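Local coordinates for citrate synthase (Thermotoga maritima, PDB 2P2W) that catalyses the condensation of oxaloacetate with acetyl-CoA and water to give citrate and CoA, feeding the tricarboxylic acid cycle, at the interface of chains A and B. Residues are numbered along the deposited sequence; one frame, centred on the assembly and turned at random. Chains: chain A/B, Citrate synthase.

The interface of chains A and B. Residues chain A 6, 183, 187, 343, 345; chain B 6, 183.
Helix 180-189 of each subunit carries a phenylalanine into the two-fold core of the citrate synthase dimer, where A:Phe183 and B:Phe183 meet at their outer rims. This patch illustrates how apolar residues can meet their own copies near a two-fold axis. The two side chains cross at roughly a right angle, CE2 of A:Phe183 lying 3.8 Å from CZ of B:Phe183. In both copies CG stands anti to the backbone N (chi1 -170°), which helps carry the ring toward the partner's ring while it stays beside residue 187 of its own helix. B:Phe183 is wedged among side chains of chain A. A:Pro345 covers one face in a CH-pi contact, its CG 3.7 Å from the ring centroid. Along the CD2-CE2 side, A:Val187 brings CG2 to 3.8 Å from CD2 of B:Phe183. The branch methyl CG2 of A:Ile343 reaches 3.7 Å from CE2 of B:Phe183. A:Val187 also packs within its own subunit, its CG2 over the centre of the A:Phe183 ring, and probably helps limit that ring's tilt. The N-terminal segments add a second self-pairing: A:Leu6 and B:Leu6 approach tip to tip, their CD1 methyls 3.8 Å apart. A:Pro345 and A:Val187 thus touch B:Phe183 from opposite sides of its plane, and the two-fold repeats this with the chains exchanged. At the margin, CA of A:Pro345 lies 3.4 Å from the backbone carbonyl O of B:Leu6.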
# COMPACT_ATOMS: atom_id res chain seq x y z
N LEU A 6 -14.23 -10.36 1.70
CA LEU A 6 -13.59 -11.54 1.14
C LEU A 6 -13.39 -12.70 2.12
O LEU A 6 -12.46 -13.50 1.96
CB LEU A 6 -12.23 -11.18 0.53
CG LEU A 6 -12.23 -10.26 -0.70
CD1 LEU A 6 -10.80 -10.06 -1.18
CD2 LEU A 6 -13.09 -10.87 -1.80
N PHE A 183 -2.01 -9.09 2.55
CA PHE A 183 -2.83 -9.01 1.34
C PHE A 183 -2.54 -7.72 0.57
O PHE A 183 -2.49 -7.74 -0.66
CB PHE A 183 -4.32 -9.09 1.71
CG PHE A 183 -5.22 -9.25 0.51
CD1 PHE A 183 -4.92 -10.19 -0.48
CD2 PHE A 183 -6.39 -8.51 0.40
CE1 PHE A 183 -5.77 -10.37 -1.57
CE2 PHE A 183 -7.25 -8.68 -0.69
CZ PHE A 183 -6.94 -9.62 -1.67
N VAL A 187 -1.44 -7.48 -3.33
CA VAL A 187 -2.15 -6.73 -4.37
C VAL A 187 -1.15 -5.85 -5.12
O VAL A 187 -1.14 -5.81 -6.35
CB VAL A 187 -3.26 -5.83 -3.77
CG1 VAL A 187 -3.82 -4.89 -4.84
CG2 VAL A 187 -4.37 -6.70 -3.21
N ILE A 343 -4.14 -8.89 -9.42
CA ILE A 343 -5.33 -8.96 -8.58
C ILE A 343 -6.17 -7.74 -8.96
O ILE A 343 -5.79 -6.59 -8.68
CB ILE A 343 -4.97 -8.94 -7.08
CG1 ILE A 343 -4.19 -10.21 -6.74
CG2 ILE A 343 -6.24 -8.83 -6.23
CD1 ILE A 343 -3.57 -10.23 -5.34
N PRO A 345 -10.29 -7.11 -8.90
CA PRO A 345 -11.69 -7.49 -8.74
C PRO A 345 -12.60 -6.42 -9.34
O PRO A 345 -12.19 -5.67 -10.22
CB PRO A 345 -11.84 -7.59 -7.23
CG PRO A 345 -11.00 -6.42 -6.77
CD PRO A 345 -9.75 -6.53 -7.66
N LEU B 6 -8.86 -12.79 -8.41
CA LEU B 6 -10.18 -12.28 -8.05
C LEU B 6 -11.02 -11.77 -9.22
O LEU B 6 -11.87 -10.89 -9.03
CB LEU B 6 -10.05 -11.16 -7.01
CG LEU B 6 -9.51 -11.54 -5.63
CD1 LEU B 6 -9.52 -10.31 -4.73
CD2 LEU B 6 -10.37 -12.65 -5.02
N PHE B 183 -7.92 -0.87 -5.44
CA PHE B 183 -8.15 -2.00 -4.54
C PHE B 183 -7.14 -1.98 -3.39
O PHE B 183 -7.50 -2.28 -2.25
CB PHE B 183 -8.06 -3.32 -5.31
CG PHE B 183 -8.51 -4.51 -4.51
CD1 PHE B 183 -9.70 -4.47 -3.77
CD2 PHE B 183 -7.78 -5.69 -4.52
CE1 PHE B 183 -10.14 -5.58 -3.06
CE2 PHE B 183 -8.21 -6.81 -3.81
CZ PHE B 183 -9.40 -6.75 -3.08